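Local coordinates for protein arginine decarboxylase (Campylobacter jejuni subsp. jejuni, PDB 3NZP) that probably catalyses the pyridoxal 5'-phosphate-dependent decarboxylation of arginine to agmatine, a step in polyamine and spermidine biosynthesis, at residues Y4-W9 against P461-D466; V21-E26 against F51-Q56; S280-E285 against D494-L499; F444-S449 against I478-C483. All coordinates share one frame; numbering follows the deposited sequence.

Contact 1. Residues Y4-W9 against P461-D466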
# COMPACT_ATOMS: atom_id res chain seq x y z
N TYR B 4 9.67 -26.72 -3.32
CA TYR B 4 9.07 -25.47 -2.89
C TYR B 4 7.56 -25.46 -3.16
O TYR B 4 6.97 -24.42 -3.42
CB TYR B 4 9.75 -24.30 -3.62
CG TYR B 4 11.21 -24.11 -3.23
CD1 TYR B 4 11.55 -23.46 -2.03
CD2 TYR B 4 12.24 -24.62 -4.02
CE1 TYR B 4 12.89 -23.34 -1.62
CE2 TYR B 4 13.59 -24.51 -3.62
CZ TYR B 4 13.89 -23.87 -2.42
OH TYR B 4 15.19 -23.79 -2.01
N GLY B 5 6.95 -26.64 -3.07
CA GLY B 5 5.52 -26.77 -3.30
C GLY B 5 5.09 -26.38 -4.70
O GLY B 5 3.94 -26.02 -4.94
N ILE B 6 6.02 -26.46 -5.64
CA ILE B 6 5.72 -26.09 -7.01
C ILE B 6 4.51 -26.84 -7.55
O ILE B 6 3.94 -26.46 -8.58
CB ILE B 6 6.94 -26.36 -7.92
CG1 ILE B 6 6.69 -25.78 -9.32
CG2 ILE B 6 7.22 -27.84 -7.95
CD1 ILE B 6 7.89 -25.83 -10.24
N ASP B 7 4.10 -27.89 -6.85
CA ASP B 7 2.95 -28.66 -7.29
C ASP B 7 1.63 -28.13 -6.75
O ASP B 7 0.58 -28.34 -7.35
CB ASP B 7 3.13 -30.13 -6.90
CG ASP B 7 3.93 -30.91 -7.94
OD1 ASP B 7 4.29 -32.08 -7.65
OD2 ASP B 7 4.20 -30.38 -9.05
N ILE B 8 1.70 -27.43 -5.62
CA ILE B 8 0.51 -26.86 -5.01
C ILE B 8 0.07 -25.59 -5.73
O ILE B 8 -0.98 -25.55 -6.37
CB ILE B 8 0.78 -26.53 -3.55
CG1 ILE B 8 1.29 -27.76 -2.82
CG2 ILE B 8 -0.48 -26.00 -2.90
CD1 ILE B 8 1.65 -27.51 -1.36
N TRP B 9 0.89 -24.55 -5.64
CA TRP B 9 0.60 -23.26 -6.27
C TRP B 9 0.99 -23.24 -7.73
O TRP B 9 0.45 -22.46 -8.52
CB TRP B 9 1.34 -22.13 -5.56
CG TRP B 9 2.83 -22.24 -5.66
CD1 TRP B 9 3.67 -22.83 -4.76
CD2 TRP B 9 3.65 -21.82 -6.76
NE1 TRP B 9 4.95 -22.82 -5.24
CE2 TRP B 9 4.98 -22.21 -6.46
CE3 TRP B 9 3.40 -21.16 -7.97
CZ2 TRP B 9 6.05 -21.96 -7.32
CZ3 TRP B 9 4.47 -20.91 -8.84
CH2 TRP B 9 5.78 -21.31 -8.51
N PRO B 461 4.44 -17.40 -3.35
CA PRO B 461 5.42 -18.48 -3.37
C PRO B 461 6.79 -17.95 -3.74
O PRO B 461 6.93 -17.09 -4.61
CB PRO B 461 4.86 -19.45 -4.40
CG PRO B 461 4.01 -18.58 -5.29
CD PRO B 461 3.34 -17.67 -4.29
N ILE B 462 7.81 -18.47 -3.06
CA ILE B 462 9.19 -18.04 -3.30
C ILE B 462 10.13 -19.23 -3.48
O ILE B 462 10.18 -20.11 -2.62
CB ILE B 462 9.68 -17.20 -2.12
CG1 ILE B 462 8.80 -15.96 -2.00
CG2 ILE B 462 11.13 -16.84 -2.30
CD1 ILE B 462 9.04 -15.16 -0.74
N MSE B 463 10.86 -19.27 -4.59
CA MSE B 463 11.80 -20.37 -4.83
C MSE B 463 12.93 -19.92 -5.76
O MSE B 463 12.72 -19.08 -6.64
CB MSE B 463 11.10 -21.55 -5.49
CG MSE B 463 10.74 -21.30 -6.93
SE MSE B 463 9.96 -22.85 -7.76
CE MSE B 463 11.54 -23.96 -7.87
N PRO B 464 14.14 -20.46 -5.57
CA PRO B 464 15.29 -20.10 -6.40
C PRO B 464 15.04 -20.47 -7.85
O PRO B 464 14.26 -21.38 -8.12
CB PRO B 464 16.42 -20.91 -5.80
CG PRO B 464 16.00 -21.06 -4.37
CD PRO B 464 14.55 -21.38 -4.50
N LEU B 465 15.71 -19.79 -8.77
CA LEU B 465 15.51 -20.09 -10.17
C LEU B 465 16.28 -21.31 -10.67
O LEU B 465 15.94 -21.88 -11.71
CB LEU B 465 15.88 -18.88 -11.03
CG LEU B 465 14.73 -17.92 -11.29
CD1 LEU B 465 14.19 -17.38 -9.98
CD2 LEU B 465 15.21 -16.79 -12.19
N ASP B 466 17.30 -21.70 -9.93
CA ASP B 466 18.13 -22.83 -10.31
C ASP B 466 18.71 -23.47 -9.07
O ASP B 466 18.38 -23.09 -7.94
CB ASP B 466 19.26 -22.36 -11.23
CG ASP B 466 20.29 -21.52 -10.50
OD1 ASP B 466 21.26 -21.06 -11.15
OD2 ASP B 466 20.14 -21.30 -9.27
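The N-terminal tail is laid over strand 462-464 of the mixed beta-sheet domain, and there Tyr4 and Trp9 meet Pro461, Met463 and Pro464, a buried case of aromatic rings set on prolines. Over one face of the Trp9 indole stands Pro461 CB, 3.3 Å from the centroid of the five-membered ring and 6° off its normal, a nearly vertical CH-pi contact. Ile6 CA of the tail itself lies over the opposite face. Met463, a selenomethionine, comes in at the edge: its SE is 4.0 Å from Trp9 CZ2, near the ring plane, a Met-aromatic contact. In Trp9, chi1 of 64° sets CG between the backbone N and the carbonyl carbon; the indole lies over the tail, with NE1 donating in the ring plane to Tyr4 O at 3.2 Å and an N-H...O angle of 161°.

The Tyr4 phenol is covered on one face by the strand. Met463 CB packs 3.4 Å from Tyr4 CG at the root of the ring, while Pro464 CD sits 3.7 Å from the ring centroid, farther out. The hydroxyl beyond is hydrogen-bonded to Phe498 O, so the ring is gripped at its polar tip as well as across its face. Trp9 also meets Phe514, which follows strand 510-513, the antiparallel partner of strand 462-464.

No hydrogen bond joins the two segments directly: apolar and CH-pi packing brings them together, and the indole N-H is satisfied within the tail by Tyr4 O, which links the two aromatic residues that pack on the strand.

Contact 2. Residues V21-E26 against F51-Q56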
# COMPACT_ATOMS: atom_id res chain seq x y z
N VAL B 21 13.85 -24.06 -12.47
CA VAL B 21 12.43 -23.90 -12.77
C VAL B 21 12.24 -23.33 -14.19
O VAL B 21 12.96 -22.41 -14.61
CB VAL B 21 11.75 -22.99 -11.71
CG1 VAL B 21 12.50 -21.68 -11.60
CG2 VAL B 21 10.30 -22.73 -12.09
N CYS B 22 11.28 -23.90 -14.93
CA CYS B 22 10.96 -23.49 -16.30
C CYS B 22 9.46 -23.37 -16.53
O CYS B 22 8.64 -23.73 -15.68
CB CYS B 22 11.45 -24.52 -17.32
SG CYS B 22 12.90 -25.43 -16.86
N ILE B 23 9.11 -22.87 -17.71
CA ILE B 23 7.72 -22.71 -18.09
C ILE B 23 7.33 -24.01 -18.78
O ILE B 23 7.86 -24.35 -19.84
CB ILE B 23 7.55 -21.54 -19.08
CG1 ILE B 23 8.07 -20.24 -18.45
CG2 ILE B 23 6.11 -21.45 -19.51
CD1 ILE B 23 7.48 -19.90 -17.10
N ASN B 24 6.41 -24.76 -18.19
CA ASN B 24 6.00 -26.01 -18.78
C ASN B 24 5.14 -25.78 -20.01
O ASN B 24 3.93 -25.92 -19.96
CB ASN B 24 5.23 -26.85 -17.76
CG ASN B 24 5.19 -28.31 -18.13
OD1 ASN B 24 4.55 -28.69 -19.11
ND2 ASN B 24 5.89 -29.13 -17.36
N TYR B 25 5.77 -25.42 -21.13
CA TYR B 25 5.01 -25.17 -22.35
C TYR B 25 5.59 -25.90 -23.56
O TYR B 25 5.10 -26.98 -23.92
CB TYR B 25 4.94 -23.66 -22.63
CG TYR B 25 4.07 -23.30 -23.82
CD1 TYR B 25 4.38 -22.18 -24.61
CD2 TYR B 25 2.98 -24.08 -24.20
CE1 TYR B 25 3.63 -21.87 -25.76
CE2 TYR B 25 2.23 -23.78 -25.33
CZ TYR B 25 2.56 -22.68 -26.11
OH TYR B 25 1.84 -22.41 -27.25
N GLU B 26 6.60 -25.35 -24.20
CA GLU B 26 7.18 -26.03 -25.36
C GLU B 26 8.39 -26.79 -24.87
O GLU B 26 8.26 -27.82 -24.21
CB GLU B 26 7.60 -25.01 -26.42
CG GLU B 26 7.17 -25.39 -27.81
CD GLU B 26 5.69 -25.12 -28.05
OE1 GLU B 26 5.21 -25.38 -29.18
OE2 GLU B 26 5.02 -24.64 -27.12
N PHE B 51 4.44 -13.70 -18.94
CA PHE B 51 4.32 -14.82 -19.85
C PHE B 51 2.91 -14.91 -20.41
O PHE B 51 2.02 -15.53 -19.81
CB PHE B 51 4.67 -16.11 -19.11
CG PHE B 51 6.11 -16.20 -18.70
CD1 PHE B 51 7.09 -16.53 -19.64
CD2 PHE B 51 6.49 -15.95 -17.39
CE1 PHE B 51 8.42 -16.63 -19.27
CE2 PHE B 51 7.83 -16.04 -17.00
CZ PHE B 51 8.80 -16.38 -17.95
N PRO B 52 2.67 -14.27 -21.57
CA PRO B 52 1.36 -14.28 -22.20
C PRO B 52 0.75 -15.68 -22.25
O PRO B 52 -0.45 -15.85 -22.05
CB PRO B 52 1.63 -13.72 -23.58
CG PRO B 52 2.78 -12.82 -23.36
CD PRO B 52 3.66 -13.62 -22.44
N HIS B 53 1.57 -16.68 -22.53
CA HIS B 53 1.07 -18.05 -22.60
C HIS B 53 0.26 -18.44 -21.36
O HIS B 53 -0.80 -19.06 -21.46
CB HIS B 53 2.22 -19.04 -22.80
CG HIS B 53 1.83 -20.46 -22.55
ND1 HIS B 53 2.24 -21.16 -21.43
CD2 HIS B 53 1.04 -21.31 -23.26
CE1 HIS B 53 1.72 -22.37 -21.46
NE2 HIS B 53 0.99 -22.49 -22.55
N LEU B 54 0.78 -18.09 -20.19
CA LEU B 54 0.10 -18.40 -18.94
C LEU B 54 -1.29 -17.77 -18.93
O LEU B 54 -2.26 -18.37 -18.47
CB LEU B 54 0.92 -17.90 -17.75
CG LEU B 54 1.83 -18.93 -17.07
CD1 LEU B 54 2.41 -19.85 -18.09
CD2 LEU B 54 2.94 -18.22 -16.29
N ILE B 55 -1.37 -16.55 -19.46
CA ILE B 55 -2.63 -15.84 -19.52
C ILE B 55 -3.62 -16.64 -20.34
O ILE B 55 -4.78 -16.80 -19.97
CB ILE B 55 -2.45 -14.45 -20.15
CG1 ILE B 55 -1.38 -13.68 -19.38
CG2 ILE B 55 -3.74 -13.65 -20.04
CD1 ILE B 55 -1.16 -12.31 -19.91
N GLN B 56 -3.14 -17.16 -21.47
CA GLN B 56 -3.98 -17.98 -22.35
C GLN B 56 -4.44 -19.22 -21.58
O GLN B 56 -5.63 -19.50 -21.48
CB GLN B 56 -3.19 -18.37 -23.59
CG GLN B 56 -3.90 -19.31 -24.53
CD GLN B 56 -3.03 -19.64 -25.73
OE1 GLN B 56 -2.98 -18.88 -26.70
NE2 GLN B 56 -2.31 -20.76 -25.66
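Tyr25 and His53 each carry CG anti to the backbone N (chi1 -175° and 166°), which puts each CG out from its backbone, and the rings lie one over the other. The result is a face-to-face stack, with centroids 3.5 Å apart and planes 18° from parallel. His53 CD2 lies over the middle of the phenol ring, and Tyr25 CG over the middle of the imidazole; Tyr25 CB extends the overlap across the same imidazole face. On the opposite face of the phenol, Glu26 OE2 stands over the centre, so the tyrosine ring is sandwiched between a carboxylate and an imidazole. Glu26 OE2 is 6.5 Å from His53 NE2, which is no direct pairing, though a nearby carboxylate might modestly favour a protonated imidazole.

Strand 21-23, the second of a small antiparallel pair with strand 14-16, here faces the start of helix 52-72, which leads into the first strand of the parallel eight-stranded barrel. Beyond the strand the chain bends at Asn24, the centre of an inverse gamma turn, and Tyr25 follows.

Ile23 supplies the buried half of the contact. Its CD1 stands over the face of the Phe51 ring, 3.8 Å from the centroid, and CG1 lies 3.7 Å from Phe51 CE1 on the same side. Phe51 holds the N-cap position of the helix. The other branch of the isoleucine, CG2, reaches Leu54 CD1 at 4.3 Å, while Ile540 of strand 534-540 packs against both Ile23 and Tyr25.

Contact 3. Residues S280-E285 against D494-L499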
# COMPACT_ATOMS: atom_id res chain seq x y z
N SER B 280 -0.63 -20.95 -1.53
CA SER B 280 0.09 -21.81 -0.62
C SER B 280 1.15 -22.66 -1.30
O SER B 280 0.89 -23.27 -2.33
CB SER B 280 -0.88 -22.73 0.09
OG SER B 280 -0.17 -23.78 0.70
N GLN B 281 2.35 -22.71 -0.70
CA GLN B 281 3.46 -23.51 -1.23
C GLN B 281 3.94 -24.48 -0.15
O GLN B 281 5.03 -25.05 -0.25
CB GLN B 281 4.63 -22.62 -1.67
CG GLN B 281 5.39 -21.94 -0.53
CD GLN B 281 6.60 -21.14 -1.01
OE1 GLN B 281 7.41 -21.63 -1.80
NE2 GLN B 281 6.73 -19.90 -0.54
N PHE B 282 3.11 -24.66 0.88
CA PHE B 282 3.42 -25.55 1.98
C PHE B 282 2.32 -26.60 2.14
O PHE B 282 1.12 -26.27 2.18
CB PHE B 282 3.58 -24.75 3.27
CG PHE B 282 4.77 -23.84 3.27
CD1 PHE B 282 6.05 -24.36 3.38
CD2 PHE B 282 4.61 -22.47 3.11
CE1 PHE B 282 7.17 -23.52 3.34
CE2 PHE B 282 5.72 -21.63 3.07
CZ PHE B 282 7.00 -22.15 3.18
N LYS B 283 2.74 -27.85 2.23
CA LYS B 283 1.84 -28.98 2.38
C LYS B 283 0.88 -28.77 3.54
O LYS B 283 1.27 -28.33 4.63
CB LYS B 283 2.67 -30.26 2.60
CG LYS B 283 1.86 -31.56 2.54
CD LYS B 283 2.75 -32.81 2.66
CE LYS B 283 3.43 -32.92 4.03
NZ LYS B 283 2.46 -33.07 5.16
N ASN B 284 -0.39 -29.08 3.30
CA ASN B 284 -1.43 -28.93 4.32
C ASN B 284 -1.61 -27.48 4.74
O ASN B 284 -1.46 -27.14 5.91
CB ASN B 284 -1.13 -29.80 5.55
CG ASN B 284 -1.27 -31.30 5.26
OD1 ASN B 284 -0.44 -31.90 4.57
ND2 ASN B 284 -2.33 -31.90 5.79
N GLU B 285 -1.93 -26.62 3.78
CA GLU B 285 -2.16 -25.22 4.05
C GLU B 285 -2.81 -24.51 2.87
O GLU B 285 -2.58 -23.32 2.65
CB GLU B 285 -0.87 -24.51 4.42
CG GLU B 285 -0.70 -24.24 5.90
CD GLU B 285 0.53 -23.40 6.20
OE1 GLU B 285 0.80 -23.12 7.39
OE2 GLU B 285 1.22 -23.01 5.23
N ASP B 494 5.41 -22.04 10.23
CA ASP B 494 4.40 -22.43 9.25
C ASP B 494 4.92 -22.13 7.85
O ASP B 494 4.39 -22.63 6.86
CB ASP B 494 3.09 -21.66 9.49
CG ASP B 494 2.37 -22.12 10.74
OD1 ASP B 494 3.00 -22.12 11.83
OD2 ASP B 494 1.18 -22.47 10.64
N LYS B 495 5.96 -21.31 7.79
CA LYS B 495 6.56 -20.93 6.52
C LYS B 495 8.07 -21.21 6.54
O LYS B 495 8.89 -20.28 6.46
CB LYS B 495 6.29 -19.45 6.22
CG LYS B 495 4.81 -19.09 6.21
CD LYS B 495 4.56 -17.69 5.66
CE LYS B 495 5.26 -16.62 6.48
NZ LYS B 495 5.00 -15.26 5.94
N PRO B 496 8.46 -22.49 6.67
CA PRO B 496 9.88 -22.88 6.71
C PRO B 496 10.56 -22.75 5.35
O PRO B 496 10.48 -23.65 4.51
CB PRO B 496 9.82 -24.32 7.18
CG PRO B 496 8.56 -24.81 6.52
CD PRO B 496 7.60 -23.67 6.81
N LEU B 497 11.24 -21.63 5.14
CA LEU B 497 11.93 -21.39 3.88
C LEU B 497 13.40 -21.77 3.96
O LEU B 497 14.11 -21.35 4.87
CB LEU B 497 11.81 -19.92 3.48
CG LEU B 497 12.34 -19.55 2.09
CD1 LEU B 497 11.45 -20.18 1.01
CD2 LEU B 497 12.37 -18.03 1.94
N PHE B 498 13.85 -22.57 2.99
CA PHE B 498 15.25 -23.00 2.93
C PHE B 498 15.88 -22.70 1.58
O PHE B 498 15.34 -23.10 0.54
CB PHE B 498 15.38 -24.51 3.21
CG PHE B 498 15.09 -24.88 4.62
CD1 PHE B 498 13.79 -25.12 5.04
CD2 PHE B 498 16.11 -24.90 5.57
CE1 PHE B 498 13.50 -25.38 6.37
CE2 PHE B 498 15.84 -25.16 6.91
CZ PHE B 498 14.53 -25.39 7.31
N LEU B 499 17.01 -21.99 1.61
CA LEU B 499 17.74 -21.62 0.39
C LEU B 499 19.14 -22.21 0.40
O LEU B 499 19.70 -22.46 1.47
CB LEU B 499 17.85 -20.11 0.26
CG LEU B 499 16.51 -19.41 0.09
CD1 LEU B 499 16.70 -17.92 0.24
CD2 LEU B 499 15.92 -19.77 -1.27
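Phe282, Asp494 and Glu285 carry most of this surface contact, in which a loop that follows strand 268-272 of the TIM-type barrel meets a loop of the beta-sheet domain leading to strand 510-513. Phe282 is the chief apolar piece. One face of its ring is turned to the backbone of Asp494 and Lys495: Asp494 O stands 3.7 Å above the plane toward the rim, and Lys495 CA is 3.9 Å from the centroid, 29° off the normal, in a CH-pi contact. Gln281 CG lies over the opposite face, so the phenyl lies between its own neighbour and the other segment. Lys495 CB and CG still lie by Phe282 CE2 before the chain leads off, to NZ hydrogen-bonded to Asn459 OD1.

Beside the phenyl, Glu285 extends beyond CG and crosses Asp494 at about a right angle. OE1 comes within 3.3 Å of Asp494 OD2, with the carboxylate planes 21° apart. Two acceptors this close form no hydrogen bond as charged groups. If the approach is real, it might raise the proton affinity of one of the two. Within the barrel loop, Ser280 OG makes a weak bond to Glu285 O. At the CD1-CE1 side of the phenyl, Phe282 and Pro496 reach toward each other tip to tip, with Pro496 CD 3.5 Å from Phe282 CE1.

Contact 4. Residues F444-S449 against I478-C483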
# COMPACT_ATOMS: atom_id res chain seq x y z
N PHE B 444 15.36 -5.87 -4.57
CA PHE B 444 14.02 -5.51 -5.00
C PHE B 444 13.34 -4.82 -3.84
O PHE B 444 13.95 -4.63 -2.79
CB PHE B 444 13.21 -6.73 -5.42
CG PHE B 444 12.64 -7.50 -4.28
CD1 PHE B 444 13.48 -8.06 -3.32
CD2 PHE B 444 11.27 -7.65 -4.14
CE1 PHE B 444 12.97 -8.76 -2.23
CE2 PHE B 444 10.73 -8.35 -3.05
CZ PHE B 444 11.59 -8.91 -2.09
N SER B 445 12.08 -4.45 -4.01
CA SER B 445 11.35 -3.78 -2.95
C SER B 445 10.08 -4.57 -2.58
O SER B 445 9.27 -4.89 -3.45
CB SER B 445 10.99 -2.35 -3.41
OG SER B 445 10.43 -1.58 -2.36
N LEU B 446 9.94 -4.89 -1.29
CA LEU B 446 8.78 -5.63 -0.78
C LEU B 446 7.57 -4.72 -0.62
O LEU B 446 6.55 -5.11 -0.06
CB LEU B 446 9.10 -6.29 0.57
CG LEU B 446 9.78 -7.67 0.53
CD1 LEU B 446 10.21 -8.08 1.93
CD2 LEU B 446 8.82 -8.70 -0.04
N PHE B 447 7.70 -3.48 -1.09
CA PHE B 447 6.62 -2.51 -1.04
C PHE B 447 6.25 -2.14 -2.45
O PHE B 447 5.12 -1.75 -2.73
CB PHE B 447 7.05 -1.26 -0.28
CG PHE B 447 7.11 -1.45 1.21
CD1 PHE B 447 8.05 -2.30 1.78
CD2 PHE B 447 6.19 -0.82 2.04
CE1 PHE B 447 8.08 -2.52 3.15
CE2 PHE B 447 6.20 -1.03 3.42
CZ PHE B 447 7.15 -1.88 3.98
N GLN B 448 7.21 -2.27 -3.35
CA GLN B 448 6.98 -1.93 -4.74
C GLN B 448 6.30 -3.04 -5.52
O GLN B 448 5.18 -2.87 -6.00
CB GLN B 448 8.29 -1.54 -5.44
CG GLN B 448 8.17 -1.38 -6.95
CD GLN B 448 7.28 -0.21 -7.38
OE1 GLN B 448 6.82 -0.15 -8.53
NE2 GLN B 448 7.05 0.73 -6.47
N SER B 449 6.96 -4.19 -5.64
CA SER B 449 6.40 -5.29 -6.41
C SER B 449 5.47 -6.19 -5.63
O SER B 449 4.70 -6.95 -6.22
CB SER B 449 7.51 -6.14 -7.00
OG SER B 449 8.39 -5.34 -7.76
N ILE B 478 14.46 -14.00 3.70
CA ILE B 478 14.83 -12.98 2.72
C ILE B 478 14.25 -11.59 2.97
O ILE B 478 13.07 -11.45 3.23
CB ILE B 478 14.43 -13.39 1.29
CG1 ILE B 478 12.92 -13.56 1.20
CG2 ILE B 478 15.06 -14.73 0.93
CD1 ILE B 478 12.48 -14.10 -0.14
N TRP B 479 15.10 -10.57 2.88
CA TRP B 479 14.65 -9.20 3.06
C TRP B 479 15.16 -8.30 1.93
O TRP B 479 16.21 -8.55 1.35
CB TRP B 479 15.08 -8.66 4.43
CG TRP B 479 16.53 -8.73 4.73
CD1 TRP B 479 17.57 -8.46 3.87
CD2 TRP B 479 17.13 -8.98 6.01
NE1 TRP B 479 18.77 -8.51 4.55
CE2 TRP B 479 18.53 -8.83 5.86
CE3 TRP B 479 16.61 -9.32 7.27
CZ2 TRP B 479 19.42 -8.99 6.92
CZ3 TRP B 479 17.50 -9.48 8.33
CH2 TRP B 479 18.90 -9.31 8.15
N ASP B 480 14.39 -7.26 1.61
CA ASP B 480 14.76 -6.34 0.54
C ASP B 480 15.69 -5.22 1.01
O ASP B 480 15.93 -5.05 2.20
CB ASP B 480 13.51 -5.74 -0.10
CG ASP B 480 12.86 -4.67 0.76
OD1 ASP B 480 11.83 -4.10 0.33
OD2 ASP B 480 13.39 -4.40 1.87
N ILE B 481 16.21 -4.46 0.05
CA ILE B 481 17.11 -3.36 0.34
C ILE B 481 16.34 -2.11 0.75
O ILE B 481 16.10 -1.23 -0.06
CB ILE B 481 17.98 -3.04 -0.88
CG1 ILE B 481 17.09 -2.89 -2.11
CG2 ILE B 481 19.01 -4.15 -1.07
CD1 ILE B 481 17.77 -2.31 -3.35
N THR B 482 15.93 -2.06 2.01
CA THR B 482 15.18 -0.91 2.51
C THR B 482 15.50 -0.70 3.99
O THR B 482 15.71 -1.66 4.74
CB THR B 482 13.66 -1.12 2.35
OG1 THR B 482 13.34 -1.24 0.96
CG2 THR B 482 12.89 0.05 2.93
N CYS B 483 15.53 0.56 4.41
CA CYS B 483 15.81 0.90 5.80
C CYS B 483 14.75 0.24 6.68
O CYS B 483 15.07 -0.56 7.58
CB CYS B 483 15.75 2.42 6.00
SG CYS B 483 16.77 3.33 4.85
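Two phenyl rings lie beside Asp480, Phe444 against its CB and Phe447 edge-on to OD1, where the chain leaves the parallel strand pair 438-442 and 479-480 of the beta-sheet domain. Asp480 CB approaches Phe444 obliquely and off-centre, 4.2 Å from the centroid, and the carboxylate plane stands 70° from that of the ring. Phe513 stacks on Phe444. Asp480 OD1 lies near the plane of Phe447, and that ring in turn stacks with His527.

The one hydrogen bond between the segments runs from Leu446 N to Asp480 OD1 (2.6 Å, N-H...O angle 177°). The oxygen is met on its anti side, a little out of the carboxylate plane. In Asp480, chi1 of 75° sets CG between the backbone N and the carbonyl carbon; the residue is buried. The Thr482 hydroxyl lies near both carboxylate oxygens and near Ile481 O, with only weak bonds among which the geometry does not choose.

The strand carrying Asp480 also reaches the dimer interface, since Trp479 packs edge-to-face with Phe204 of the second subunit. Past this short, weakly bonded strand the chain reaches Cys483, three residues beyond Asp480, the predicted proton donor, which touches a bound pyridoxal phosphate. Back at the contact itself, Leu446 CB lies 3.5 Å from the same Asp480 OD1.

From the N terminus, residues 4-9 open the longest loop, which contact 1 closes at 461-466, tying the tail to the beta-sheet domain. Contact 2 lies wholly within that loop and joins the small strand pair to helix 52-72; it meets contact 1 where Leu465 O takes a probable hydrogen bond from Val21 N. Contact 3 begins in the barrel at 280-285 and ends at 494-499, so it crosses contact 1 and ties barrel to sheet domain. Contact 4 falls within the span of contact 3 and also crosses contact 1. Ile478 of contact 4 packs on Ile462 and Leu499, linking it to contacts 1 and 3, while contact 2 touches neither contact 3 nor contact 4.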